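Local atomic coordinates of putative exported protein (Bordetella pertussis Tohama I, PDB entry 2PFY), a protein that binds pyroglutamic acid as an extracytoplasmic solute receptor, probably delivering it to a tripartite ATP-independent periplasmic (TRAP) transporter. Residues G187-D201 / R249-E263. Sequence-based numbering, arbitrary orientation.
Sequences GVDSQAWDYVKYYYD and RELTDTLARNGMSVE
Tyr198, Tyr199 and Tyr200 pair in parallel with Ser261, Val262 and Glu263, the two strand axes 18° apart. A ladder of four backbone hydrogen bonds joins them, from Ser261 N to Lys197 O at the start to Asp201 N on Glu263 O at the end, making 261-264 the edge strand of a four-stranded mixed sheet, next to 198-201. The helix ending at Arg257 runs back across this sheet; a Schellman motif, with Gly259 at positive phi, turns it into the edge strand.

Tyr199 projects from the sheet under this helix. With CG anti to the backbone N (chi1 170°), its ring takes Leu255 CD1 over one face, 3.8 Å from Tyr199 CG, while Val262 CG1 lies at the ring edge. The other branch of Leu255, CD2, reaches the helix end at Gly187 and Val188. Val188 CG2 in turn packs 3.7 Å from Thr254 CB. The Trp193 indole lies flat on the Asn258 side chain, the ring and amide planes 9° apart and Asn258 CB 3.3 Å from Trp193 CD2. Asn258 ND2 donates to Thr254 O (2.8 Å), which helps fix the rotation of the amide. Met260, present as selenomethionine, sets CG against Trp193 CB, and its bent end brings CE to 3.8 Å from Val196 CG2.

Polar groups gather at the far end of the strands. Arg249 NH1 meets Asp201 OD2 from above the carboxylate plane in a salt bridge of 3.2 Å, and one water links Tyr199 OH with Thr252 OG1, whose hydroxyl also bonds Thr248 O. On the opposite sheet face another water bridges Glu263 OE1 and Tyr200 OH, itself bonded to Val131 N. An apolar and aromatic core thus joins helix to sheet in this lobe, while one salt bridge and bridging waters tie the strand ends.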
loop_
_atom_site.group_PDB
_atom_site.type_symbol
_atom_site.label_atom_id
_atom_site.label_comp_id
_atom_site.label_asym_id
_atom_site.label_seq_id
_atom_site.Cartn_x
_atom_site.Cartn_y
_atom_site.Cartn_z
ATOM N N GLY A 187 -8.514 -7.573 4.941
ATOM C CA GLY A 187 -9.690 -8.195 5.559
ATOM C C GLY A 187 -9.573 -9.725 5.650
ATOM O O GLY A 187 -9.879 -10.329 6.686
ATOM N N VAL A 188 -9.145 -10.361 4.562
ATOM C CA VAL A 188 -8.912 -11.814 4.593
ATOM C C VAL A 188 -7.634 -12.213 5.354
ATOM O O VAL A 188 -7.689 -13.109 6.212
ATOM C CB VAL A 188 -8.972 -12.445 3.132
ATOM C CG1 VAL A 188 -8.662 -13.988 3.117
ATOM C CG2 VAL A 188 -10.374 -12.195 2.545
ATOM N N ASP A 189 -6.492 -11.564 5.038
ATOM C CA ASP A 189 -5.218 -11.753 5.795
ATOM C C ASP A 189 -5.485 -11.794 7.311
ATOM O O ASP A 189 -4.984 -12.680 8.031
ATOM C CB ASP A 189 -4.216 -10.599 5.560
ATOM C CG ASP A 189 -3.746 -10.453 4.100
ATOM O OD1 ASP A 189 -3.890 -11.379 3.262
ATOM O OD2 ASP A 189 -3.177 -9.362 3.804
ATOM N N SER A 190 -6.275 -10.831 7.806
ATOM C CA SER A 190 -6.437 -10.710 9.245
ATOM C C SER A 190 -7.750 -11.324 9.722
ATOM O O SER A 190 -8.063 -11.201 10.901
ATOM C CB SER A 190 -6.382 -9.238 9.696
ATOM O OG SER A 190 -7.484 -8.579 9.121
ATOM N N GLN A 191 -8.464 -12.006 8.821
ATOM C CA GLN A 191 -9.757 -12.647 9.146
ATOM C C GLN A 191 -10.653 -11.670 9.903
ATOM O O GLN A 191 -11.019 -11.917 11.047
ATOM C CB GLN A 191 -9.519 -13.968 9.886
ATOM C CG GLN A 191 -8.691 -14.897 8.970
ATOM C CD GLN A 191 -7.955 -15.964 9.694
ATOM O OE1 GLN A 191 -8.280 -16.276 10.830
ATOM N NE2 GLN A 191 -6.934 -16.551 9.036
ATOM N N ALA A 192 -10.939 -10.540 9.254
ATOM C CA ALA A 192 -11.578 -9.383 9.899
ATOM C C ALA A 192 -13.011 -9.683 10.313
ATOM O O ALA A 192 -13.561 -9.019 11.240
ATOM C CB ALA A 192 -11.546 -8.171 9.005
ATOM N N TRP A 193 -13.613 -10.686 9.685
ATOM C CA TRP A 193 -14.969 -11.104 10.127
ATOM C C TRP A 193 -15.040 -11.455 11.620
ATOM O O TRP A 193 -16.143 -11.466 12.178
ATOM C CB TRP A 193 -15.497 -12.279 9.314
ATOM C CG TRP A 193 -14.503 -13.454 9.171
ATOM C CD1 TRP A 193 -14.330 -14.495 10.037
ATOM C CD2 TRP A 193 -13.571 -13.652 8.095
ATOM N NE1 TRP A 193 -13.360 -15.355 9.551
ATOM C CE2 TRP A 193 -12.880 -14.850 8.356
ATOM C CE3 TRP A 193 -13.279 -12.937 6.916
ATOM C CZ2 TRP A 193 -11.892 -15.357 7.490
ATOM C CZ3 TRP A 193 -12.286 -13.436 6.047
ATOM C CH2 TRP A 193 -11.609 -14.640 6.348
ATOM N N ASP A 194 -13.907 -11.718 12.273
ATOM C CA ASP A 194 -13.912 -11.995 13.729
ATOM C C ASP A 194 -14.098 -10.731 14.571
ATOM O O ASP A 194 -14.423 -10.819 15.758
ATOM C CB ASP A 194 -12.631 -12.701 14.180
ATOM C CG ASP A 194 -12.552 -14.143 13.707
ATOM O OD1 ASP A 194 -13.584 -14.748 13.410
ATOM O OD2 ASP A 194 -11.447 -14.691 13.655
ATOM N N TYR A 195 -13.907 -9.559 13.972
ATOM C CA TYR A 195 -13.924 -8.331 14.752
ATOM C C TYR A 195 -14.718 -7.160 14.203
ATOM O O TYR A 195 -15.001 -6.198 14.943
ATOM C CB TYR A 195 -12.484 -7.940 15.194
ATOM C CG TYR A 195 -11.472 -7.759 14.082
ATOM C CD1 TYR A 195 -11.466 -6.597 13.313
ATOM C CD2 TYR A 195 -10.511 -8.755 13.790
ATOM C CE1 TYR A 195 -10.519 -6.397 12.287
ATOM C CE2 TYR A 195 -9.539 -8.550 12.775
ATOM C CZ TYR A 195 -9.552 -7.368 12.038
ATOM O OH TYR A 195 -8.647 -7.161 11.006
ATOM N N VAL A 196 -15.101 -7.224 12.924
ATOM C CA VAL A 196 -16.020 -6.250 12.340
ATOM C C VAL A 196 -17.147 -6.984 11.635
ATOM O O VAL A 196 -17.033 -8.189 11.396
ATOM C CB VAL A 196 -15.352 -5.279 11.324
ATOM C CG1 VAL A 196 -14.869 -4.030 12.040
ATOM C CG2 VAL A 196 -14.224 -5.997 10.475
ATOM N N LYS A 197 -18.225 -6.269 11.301
ATOM C CA LYS A 197 -19.400 -6.912 10.702
ATOM C C LYS A 197 -19.803 -6.440 9.317
ATOM O O LYS A 197 -20.398 -7.203 8.558
ATOM C CB LYS A 197 -20.616 -6.785 11.636
ATOM C CG LYS A 197 -20.792 -7.987 12.546
ATOM C CD LYS A 197 -19.656 -8.082 13.584
ATOM C CE LYS A 197 -19.163 -9.544 13.748
ATOM N NZ LYS A 197 -17.818 -9.665 14.399
ATOM N N TYR A 198 -19.546 -5.179 9.007
ATOM C CA TYR A 198 -19.963 -4.591 7.719
ATOM C C TYR A 198 -18.758 -4.190 6.895
ATOM O O TYR A 198 -17.855 -3.573 7.422
ATOM C CB TYR A 198 -20.835 -3.339 7.956
ATOM C CG TYR A 198 -22.094 -3.701 8.692
ATOM C CD1 TYR A 198 -23.257 -4.046 8.001
ATOM C CD2 TYR A 198 -22.106 -3.775 10.077
ATOM C CE1 TYR A 198 -24.414 -4.425 8.691
ATOM C CE2 TYR A 198 -23.277 -4.146 10.779
ATOM C CZ TYR A 198 -24.411 -4.471 10.080
ATOM O OH TYR A 198 -25.561 -4.834 10.797
ATOM N N TYR A 199 -18.773 -4.522 5.607
ATOM C CA TYR A 199 -17.749 -4.052 4.670
ATOM C C TYR A 199 -18.455 -3.292 3.564
ATOM O O TYR A 199 -19.429 -3.797 2.992
ATOM C CB TYR A 199 -16.951 -5.256 4.099
ATOM C CG TYR A 199 -16.056 -4.865 2.960
ATOM C CD1 TYR A 199 -14.822 -4.252 3.208
ATOM C CD2 TYR A 199 -16.438 -5.081 1.621
ATOM C CE1 TYR A 199 -13.983 -3.881 2.160
ATOM C CE2 TYR A 199 -15.607 -4.682 0.568
ATOM C CZ TYR A 199 -14.377 -4.092 0.861
ATOM O OH TYR A 199 -13.544 -3.683 -0.164
ATOM N N TYR A 200 -17.994 -2.085 3.262
ATOM C CA TYR A 200 -18.563 -1.272 2.199
ATOM C C TYR A 200 -17.489 -1.167 1.126
ATOM O O TYR A 200 -16.364 -0.736 1.426
ATOM C CB TYR A 200 -18.984 0.150 2.720
ATOM C CG TYR A 200 -20.058 0.050 3.802
ATOM C CD1 TYR A 200 -21.413 -0.042 3.456
ATOM C CD2 TYR A 200 -19.708 -0.063 5.154
ATOM C CE1 TYR A 200 -22.383 -0.212 4.434
ATOM C CE2 TYR A 200 -20.649 -0.230 6.120
ATOM C CZ TYR A 200 -21.991 -0.293 5.762
ATOM O OH TYR A 200 -22.932 -0.467 6.747
ATOM N N ASP A 201 -17.851 -1.552 -0.102
ATOM C CA ASP A 201 -16.946 -1.622 -1.249
ATOM C C ASP A 201 -16.740 -0.189 -1.772
ATOM O O ASP A 201 -17.248 0.189 -2.831
ATOM C CB ASP A 201 -17.566 -2.564 -2.316
ATOM C CG ASP A 201 -16.625 -2.848 -3.516
ATOM O OD1 ASP A 201 -15.492 -2.318 -3.557
ATOM O OD2 ASP A 201 -17.021 -3.623 -4.432
ATOM N N ARG A 249 -12.213 -9.726 -6.271
ATOM C CA ARG A 249 -13.549 -10.310 -6.050
ATOM C C ARG A 249 -13.526 -11.512 -5.149
ATOM O O ARG A 249 -14.369 -11.573 -4.266
ATOM C CB ARG A 249 -14.310 -10.696 -7.345
ATOM C CG ARG A 249 -14.773 -9.549 -8.208
ATOM C CD ARG A 249 -15.303 -8.380 -7.377
ATOM N NE ARG A 249 -16.559 -8.607 -6.652
ATOM C CZ ARG A 249 -17.054 -7.704 -5.797
ATOM N NH1 ARG A 249 -16.385 -6.564 -5.568
ATOM N NH2 ARG A 249 -18.207 -7.912 -5.175
ATOM N N GLU A 250 -12.574 -12.446 -5.347
ATOM C CA GLU A 250 -12.474 -13.646 -4.496
ATOM C C GLU A 250 -12.285 -13.281 -3.044
ATOM O O GLU A 250 -12.826 -13.963 -2.142
ATOM C CB GLU A 250 -11.329 -14.596 -4.858
ATOM C CG GLU A 250 -10.729 -14.392 -6.197
ATOM C CD GLU A 250 -10.310 -15.699 -6.876
ATOM O OE1 GLU A 250 -9.867 -16.639 -6.154
ATOM O OE2 GLU A 250 -10.439 -15.773 -8.127
ATOM N N LEU A 251 -11.479 -12.242 -2.804
ATOM C CA LEU A 251 -11.249 -11.782 -1.431
ATOM C C LEU A 251 -12.528 -11.175 -0.836
ATOM O O LEU A 251 -12.855 -11.406 0.307
ATOM C CB LEU A 251 -10.080 -10.770 -1.400
ATOM C CG LEU A 251 -8.731 -11.429 -1.765
ATOM C CD1 LEU A 251 -7.670 -10.319 -2.041
ATOM C CD2 LEU A 251 -8.200 -12.356 -0.689
ATOM N N THR A 252 -13.244 -10.405 -1.633
ATOM C CA THR A 252 -14.509 -9.794 -1.193
ATOM C C THR A 252 -15.552 -10.889 -0.924
ATOM O O THR A 252 -16.213 -10.858 0.115
ATOM C CB THR A 252 -15.009 -8.802 -2.243
ATOM O OG1 THR A 252 -13.939 -7.904 -2.517
ATOM C CG2 THR A 252 -16.221 -7.974 -1.718
ATOM N N ASP A 253 -15.646 -11.881 -1.816
ATOM C CA ASP A 253 -16.564 -13.036 -1.598
ATOM C C ASP A 253 -16.202 -13.761 -0.302
ATOM O O ASP A 253 -17.095 -14.226 0.424
ATOM C CB ASP A 253 -16.513 -14.039 -2.757
ATOM C CG ASP A 253 -17.042 -13.475 -4.087
ATOM O OD1 ASP A 253 -17.951 -12.613 -4.123
ATOM O OD2 ASP A 253 -16.559 -13.939 -5.149
ATOM N N THR A 254 -14.895 -13.854 -0.001
ATOM C CA THR A 254 -14.439 -14.504 1.231
ATOM C C THR A 254 -14.982 -13.828 2.510
ATOM O O THR A 254 -15.373 -14.522 3.462
ATOM C CB THR A 254 -12.886 -14.642 1.281
ATOM O OG1 THR A 254 -12.455 -15.438 0.179
ATOM C CG2 THR A 254 -12.415 -15.335 2.595
ATOM N N LEU A 255 -14.969 -12.495 2.537
ATOM C CA LEU A 255 -15.514 -11.731 3.661
ATOM C C LEU A 255 -16.982 -12.126 3.878
ATOM O O LEU A 255 -17.372 -12.416 5.005
ATOM C CB LEU A 255 -15.439 -10.219 3.344
ATOM C CG LEU A 255 -14.018 -9.652 3.092
ATOM C CD1 LEU A 255 -14.146 -8.179 2.786
ATOM C CD2 LEU A 255 -13.048 -9.879 4.311
ATOM N N ALA A 256 -17.760 -12.145 2.787
ATOM C CA ALA A 256 -19.198 -12.474 2.830
ATOM C C ALA A 256 -19.460 -13.910 3.208
ATOM O O ALA A 256 -20.370 -14.176 4.014
ATOM C CB ALA A 256 -19.915 -12.124 1.504
ATOM N N ARG A 257 -18.658 -14.837 2.681
ATOM C CA ARG A 257 -18.814 -16.275 3.034
ATOM C C ARG A 257 -18.632 -16.473 4.532
ATOM O O ARG A 257 -19.305 -17.317 5.167
ATOM C CB ARG A 257 -17.840 -17.142 2.230
ATOM C CG ARG A 257 -17.866 -18.625 2.556
ATOM C CD ARG A 257 -17.115 -19.439 1.496
ATOM N NE ARG A 257 -15.708 -19.077 1.399
ATOM C CZ ARG A 257 -15.143 -18.278 0.483
ATOM N NH1 ARG A 257 -15.845 -17.665 -0.512
ATOM N NH2 ARG A 257 -13.825 -18.086 0.569
ATOM N N ASN A 258 -17.723 -15.693 5.113
ATOM C CA ASN A 258 -17.464 -15.766 6.543
ATOM C C ASN A 258 -18.372 -14.918 7.425
ATOM O O ASN A 258 -18.070 -14.718 8.603
ATOM C CB ASN A 258 -15.987 -15.460 6.796
ATOM C CG ASN A 258 -15.123 -16.628 6.391
ATOM O OD1 ASN A 258 -15.108 -17.637 7.093
ATOM N ND2 ASN A 258 -14.497 -16.547 5.207
ATOM N N GLY A 259 -19.460 -14.427 6.828
ATOM C CA GLY A 259 -20.583 -13.788 7.527
ATOM C C GLY A 259 -20.583 -12.261 7.630
ATOM O O GLY A 259 -21.470 -11.682 8.287
HETATM N N MSE A 260 -19.604 -11.588 7.022
HETATM C CA MSE A 260 -19.677 -10.118 6.931
HETATM C C MSE A 260 -20.814 -9.720 6.007
HETATM O O MSE A 260 -21.090 -10.386 5.001
HETATM C CB MSE A 260 -18.362 -9.497 6.405
HETATM C CG MSE A 260 -17.211 -9.715 7.320
HETATM SE SE MSE A 260 -15.803 -8.345 7.037
HETATM C CE MSE A 260 -16.763 -6.763 7.746
ATOM N N SER A 261 -21.481 -8.626 6.344
ATOM C CA SER A 261 -22.351 -8.030 5.377
ATOM C C SER A 261 -21.442 -7.315 4.383
ATOM O O SER A 261 -20.614 -6.498 4.769
ATOM C CB SER A 261 -23.334 -7.077 6.075
ATOM O OG SER A 261 -23.974 -6.280 5.105
ATOM N N VAL A 262 -21.545 -7.653 3.109
ATOM C CA VAL A 262 -20.773 -6.927 2.089
ATOM C C VAL A 262 -21.734 -6.078 1.297
ATOM O O VAL A 262 -22.686 -6.603 0.721
ATOM C CB VAL A 262 -19.939 -7.875 1.162
ATOM C CG1 VAL A 262 -19.420 -7.128 -0.080
ATOM C CG2 VAL A 262 -18.778 -8.463 1.960
ATOM N N GLU A 263 -21.482 -4.773 1.277
ATOM C CA GLU A 263 -22.377 -3.824 0.617
ATOM C C GLU A 263 -21.696 -2.861 -0.346
ATOM O O GLU A 263 -20.504 -2.561 -0.190
ATOM C CB GLU A 263 -23.171 -3.071 1.689
ATOM C CG GLU A 263 -24.330 -3.931 2.201
ATOM C CD GLU A 263 -25.134 -3.258 3.245
ATOM O OE1 GLU A 263 -24.617 -3.067 4.354
ATOM O OE2 GLU A 263 -26.295 -2.917 2.960
HETATM O O HOH W 1 -13.956 -5.009 -2.509
HETATM O O HOH W 2 -22.088 -3.945 4.765
HETATM O O HOH W 3 -25.375 -1.186 5.963
HETATM O O HOH W 4 -19.485 -5.071 -3.885
#